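Local coordinates for protein Baccell_00856 (Bacteroides cellulosilyticus DSM 14838, PDB 5MVH) that is a beta-propeller glycoside hydrolase that probably acts as a rhamnosidase, cleaving rhamnose from carbohydrate substrates, at residues S354-A359 against T372-F377; H398-H403 against Q418-L423. All blocks are in the same frame, centred on the assembly; numbering follows the deposited sequence.

Contact 1: S354-A359 against T372-F377; sequences SRVSLA and TDLTNF
Ser357 and Leu358 pair with Asp373 and Thr372 at the open end of an antiparallel hairpin formed by strands 357-361 and 369-373. Leu358 and Thr372 are the hydrogen-bonded pair: Leu358 N lies 2.7 Å from Thr372 O, and Thr372 N lies 2.8 Å from Leu358 O. Past the non-hydrogen-bonded pair Ser357-Asp373, Leu374 N still reaches Val356 O at 2.7 Å. These are the third and fourth strands of a four-stranded blade of the beta-propeller, with strand 342-347 on the inner side of 357-361. Beside this ladder a side chain adds a bond: Thr375 OG1, set between its own backbone N and carbonyl carbon (chi1 60°), accepts from Val356 N at 3.0 Å with an N-H...O angle of 163°. The same hydroxyl donates to Phe377 O at 2.9 Å, which fixes its rotation, while Thr375 CG2 lies against Val356 CG2 at 3.5 Å. On the Ser357 face, the Asp373 carboxylate is gripped at both oxygens. OD1 accepts from Ser357 OG at 2.7 Å and also forms a salt bridge with Arg352. OD2 takes a hydrogen-bonded salt bridge from Arg355 NH1 at 3.0 Å, met on the anti side but tilted out of the carboxylate plane, with the guanidinium and carboxylate planes 87° apart.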
# COMPACT_ATOMS: atom_id res chain seq x y z
N SER A 354 -21.01 2.04 0.61
CA SER A 354 -19.67 2.67 0.57
C SER A 354 -19.13 3.07 1.94
O SER A 354 -18.42 4.06 2.09
CB SER A 354 -19.69 3.83 -0.41
OG SER A 354 -20.04 3.36 -1.70
N ARG A 355 -19.45 2.26 2.94
CA ARG A 355 -18.89 2.40 4.27
C ARG A 355 -17.52 1.78 4.29
O ARG A 355 -17.10 1.09 3.35
CB ARG A 355 -19.78 1.68 5.29
CG ARG A 355 -21.17 2.29 5.39
CD ARG A 355 -22.10 1.36 6.13
NE ARG A 355 -23.36 2.02 6.41
CZ ARG A 355 -24.38 1.47 7.10
NH1 ARG A 355 -24.29 0.24 7.59
NH2 ARG A 355 -25.49 2.16 7.27
N VAL A 356 -16.82 1.99 5.41
CA VAL A 356 -15.64 1.20 5.72
C VAL A 356 -16.17 -0.16 6.16
O VAL A 356 -16.99 -0.21 7.07
CB VAL A 356 -14.83 1.81 6.88
CG1 VAL A 356 -13.67 0.87 7.26
CG2 VAL A 356 -14.36 3.22 6.48
N SER A 357 -15.70 -1.24 5.54
CA SER A 357 -16.17 -2.59 5.85
C SER A 357 -15.01 -3.53 6.16
O SER A 357 -13.87 -3.33 5.70
CB SER A 357 -16.98 -3.16 4.70
OG SER A 357 -18.16 -2.40 4.53
N LEU A 358 -15.34 -4.54 6.97
CA LEU A 358 -14.43 -5.57 7.41
C LEU A 358 -14.98 -6.93 7.00
O LEU A 358 -16.11 -7.30 7.36
CB LEU A 358 -14.25 -5.55 8.92
CG LEU A 358 -13.53 -6.73 9.57
CD1 LEU A 358 -12.12 -6.86 9.04
CD2 LEU A 358 -13.56 -6.63 11.09
N ALA A 359 -14.15 -7.67 6.27
CA ALA A 359 -14.35 -9.09 6.05
C ALA A 359 -13.34 -9.79 6.95
O ALA A 359 -12.14 -9.55 6.84
CB ALA A 359 -14.12 -9.45 4.58
N THR A 372 -18.70 -6.98 8.47
CA THR A 372 -19.11 -6.01 9.47
C THR A 372 -18.77 -4.63 8.93
O THR A 372 -17.67 -4.41 8.42
CB THR A 372 -18.37 -6.21 10.81
OG1 THR A 372 -16.97 -6.01 10.61
CG2 THR A 372 -18.56 -7.59 11.40
N ASP A 373 -19.72 -3.69 9.02
CA ASP A 373 -19.44 -2.30 8.68
C ASP A 373 -18.80 -1.61 9.86
O ASP A 373 -19.25 -1.78 11.00
CB ASP A 373 -20.71 -1.57 8.23
CG ASP A 373 -21.22 -2.07 6.89
OD1 ASP A 373 -20.40 -2.60 6.11
OD2 ASP A 373 -22.45 -1.97 6.62
N LEU A 374 -17.73 -0.86 9.59
CA LEU A 374 -16.98 -0.16 10.66
C LEU A 374 -17.30 1.32 10.81
O LEU A 374 -16.92 1.94 11.81
CB LEU A 374 -15.50 -0.37 10.42
CG LEU A 374 -15.05 -1.83 10.25
CD1 LEU A 374 -13.55 -1.90 10.11
CD2 LEU A 374 -15.52 -2.68 11.42
N THR A 375 -17.97 1.89 9.81
CA THR A 375 -18.53 3.23 9.86
C THR A 375 -20.02 3.14 9.54
O THR A 375 -20.45 2.27 8.79
CB THR A 375 -17.86 4.20 8.85
OG1 THR A 375 -18.01 3.73 7.50
CG2 THR A 375 -16.39 4.35 9.15
N ASN A 376 -20.80 4.07 10.09
CA ASN A 376 -22.24 4.16 9.83
C ASN A 376 -22.55 5.16 8.72
O ASN A 376 -23.72 5.41 8.42
CB ASN A 376 -23.05 4.48 11.11
CG ASN A 376 -22.79 5.87 11.70
OD1 ASN A 376 -22.18 6.75 11.07
ND2 ASN A 376 -23.28 6.08 12.91
N PHE A 377 -21.49 5.73 8.14
CA PHE A 377 -21.59 6.76 7.13
C PHE A 377 -20.74 6.32 5.92
O PHE A 377 -19.79 5.56 6.09
CB PHE A 377 -21.14 8.13 7.69
CG PHE A 377 -19.72 8.16 8.23
CD1 PHE A 377 -18.63 8.38 7.38
CD2 PHE A 377 -19.47 7.98 9.58
CE1 PHE A 377 -17.31 8.41 7.87
CE2 PHE A 377 -18.16 8.01 10.09
CZ PHE A 377 -17.08 8.23 9.22

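Contact 2: H398-H403 against Q418-L423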
# COMPACT_ATOMS: atom_id res chain seq x y z
N HIS A 398 -5.01 -0.06 12.90
CA HIS A 398 -5.51 1.30 12.78
C HIS A 398 -5.57 1.68 11.30
O HIS A 398 -4.59 1.48 10.57
CB HIS A 398 -4.58 2.26 13.48
CG HIS A 398 -4.66 2.23 14.98
ND1 HIS A 398 -4.04 3.19 15.76
CD2 HIS A 398 -5.33 1.42 15.83
CE1 HIS A 398 -4.29 2.93 17.03
NE2 HIS A 398 -5.08 1.87 17.10
N LEU A 399 -6.70 2.24 10.87
CA LEU A 399 -6.92 2.69 9.50
C LEU A 399 -6.92 4.20 9.41
O LEU A 399 -7.42 4.88 10.30
CB LEU A 399 -8.30 2.23 9.01
CG LEU A 399 -8.57 0.73 9.09
CD1 LEU A 399 -9.95 0.39 8.55
CD2 LEU A 399 -7.48 0.00 8.31
N PHE A 400 -6.38 4.72 8.32
CA PHE A 400 -6.58 6.11 7.90
C PHE A 400 -7.96 6.16 7.27
O PHE A 400 -8.20 5.43 6.31
CB PHE A 400 -5.50 6.51 6.88
CG PHE A 400 -5.52 7.97 6.49
CD1 PHE A 400 -6.50 8.46 5.63
CD2 PHE A 400 -4.54 8.85 6.94
CE1 PHE A 400 -6.53 9.80 5.25
CE2 PHE A 400 -4.56 10.19 6.57
CZ PHE A 400 -5.56 10.67 5.72
N VAL A 401 -8.87 6.96 7.83
CA VAL A 401 -10.26 7.01 7.35
C VAL A 401 -10.60 8.47 7.05
O VAL A 401 -10.37 9.35 7.90
CB VAL A 401 -11.23 6.43 8.40
CG1 VAL A 401 -12.67 6.73 8.04
CG2 VAL A 401 -11.01 4.93 8.52
N GLN A 402 -11.15 8.70 5.87
CA GLN A 402 -11.63 10.02 5.44
C GLN A 402 -12.60 9.85 4.28
O GLN A 402 -12.36 9.06 3.37
CB GLN A 402 -10.48 10.91 4.98
CG GLN A 402 -10.86 12.36 4.69
CD GLN A 402 -9.84 13.10 3.86
OE1 GLN A 402 -8.88 12.52 3.36
NE2 GLN A 402 -10.07 14.40 3.69
N HIS A 403 -13.67 10.62 4.31
CA HIS A 403 -14.68 10.67 3.25
C HIS A 403 -14.12 11.50 2.12
O HIS A 403 -13.92 12.70 2.29
CB HIS A 403 -15.99 11.28 3.78
CG HIS A 403 -17.15 11.27 2.80
ND1 HIS A 403 -17.02 10.88 1.48
CD2 HIS A 403 -18.44 11.63 2.95
CE1 HIS A 403 -18.19 10.98 0.88
NE2 HIS A 403 -19.07 11.43 1.75
N GLN A 418 -13.11 17.24 4.54
CA GLN A 418 -13.76 16.34 5.49
C GLN A 418 -12.75 15.88 6.51
O GLN A 418 -11.56 15.85 6.20
CB GLN A 418 -14.33 15.12 4.77
CG GLN A 418 -15.41 15.43 3.73
CD GLN A 418 -16.60 16.15 4.33
OE1 GLN A 418 -17.04 17.20 3.84
NE2 GLN A 418 -17.11 15.60 5.42
N PRO A 419 -13.21 15.56 7.73
CA PRO A 419 -12.28 15.13 8.77
C PRO A 419 -11.54 13.85 8.42
O PRO A 419 -12.15 12.89 7.94
CB PRO A 419 -13.16 14.88 10.00
CG PRO A 419 -14.41 15.61 9.74
CD PRO A 419 -14.57 15.75 8.26
N VAL A 420 -10.23 13.88 8.67
CA VAL A 420 -9.37 12.70 8.65
C VAL A 420 -9.46 12.09 10.04
O VAL A 420 -9.30 12.80 11.03
CB VAL A 420 -7.91 13.10 8.32
CG1 VAL A 420 -6.96 11.91 8.42
CG2 VAL A 420 -7.84 13.73 6.94
N TYR A 421 -9.72 10.78 10.11
CA TYR A 421 -9.78 10.05 11.37
C TYR A 421 -8.83 8.89 11.37
O TYR A 421 -8.51 8.37 10.30
CB TYR A 421 -11.16 9.44 11.62
CG TYR A 421 -12.36 10.38 11.61
CD1 TYR A 421 -12.74 11.07 12.76
CD2 TYR A 421 -13.14 10.52 10.47
CE1 TYR A 421 -13.85 11.91 12.76
CE2 TYR A 421 -14.25 11.35 10.45
CZ TYR A 421 -14.62 12.03 11.59
OH TYR A 421 -15.74 12.84 11.53
N VAL A 422 -8.41 8.45 12.55
CA VAL A 422 -7.79 7.14 12.72
C VAL A 422 -8.81 6.23 13.41
O VAL A 422 -9.35 6.57 14.46
CB VAL A 422 -6.48 7.18 13.51
CG1 VAL A 422 -5.93 5.76 13.73
CG2 VAL A 422 -5.47 8.02 12.74
N LEU A 423 -9.08 5.08 12.79
CA LEU A 423 -10.05 4.13 13.29
C LEU A 423 -9.38 2.83 13.72
O LEU A 423 -8.72 2.17 12.89
CB LEU A 423 -11.08 3.86 12.20
CG LEU A 423 -12.18 2.84 12.50
CD1 LEU A 423 -12.89 3.18 13.79
CD2 LEU A 423 -13.16 2.80 11.34
O HOH W 1 -14.35 11.95 6.76
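Leu399 and Val401 face Leu423 and Tyr421 as hydrogen-bonded pairs of an antiparallel ladder, with the strand directions 159° apart. Each pair is bonded in both directions; Tyr421 N to Val401 O, at 2.7 Å, is nearly straight at 172°. Toward the end of the ladder a water continues the link, accepting from His403 N at 2.9 Å and donating to Pro419 O at 2.7 Å.

Apolar contacts lie on both faces of the sheet. Val420 CG1 sits over one face of the Phe400 ring, 3.3 Å from CZ, and its other methyl, CG2, touches Gln402 CD at 3.7 Å. Among the residues of the other face, Val401 CG2 packs on Leu423 CB at 3.8 Å.

The polar side-chain link is made by Gln402. Its CG is anti to the backbone N (chi1 -172°) and the chain runs out extended, bringing NE2 within 3.3 Å of Gln418 O in a bent bond from above the carbonyl plane. NE2 also donates to Tyr30 O, and OE1 accepts from Asn36. A leucine here would probably leave the carbonyls of Gln418 and Tyr30 and the Asn36 amide without this shared mate.

Strand 418-425 is the middle strand, bonded on its other edge to strand 23-29. This union of N-terminal and C-terminal strands in one sheet is the "Velcro" closure typical of beta-propellers.

Near the N terminus of the modelled chain, strand 23-29 joins the sheet of contact 2; the chain then runs through the other blades before reaching contact 1. There 372-377 returns to 354-359 and closes a loop of 12 intervening residues. The chain then passes through helix 388-394 into strand 397-402, and contact 2 closes a second loop, of 14 residues, when 418-423 comes back. The two loops follow in series and neither nest nor cross. The centres of contacts 1 and 2 are about 12 Å apart, and apolar atoms bridge the gap: Val356 CG1 lies 4.0 Å from Leu399 CD1, and Val356 CG2 lies 4.2 Å from Val401 CG1. The outer hairpin of one blade thus packs against the closing sheet beside it.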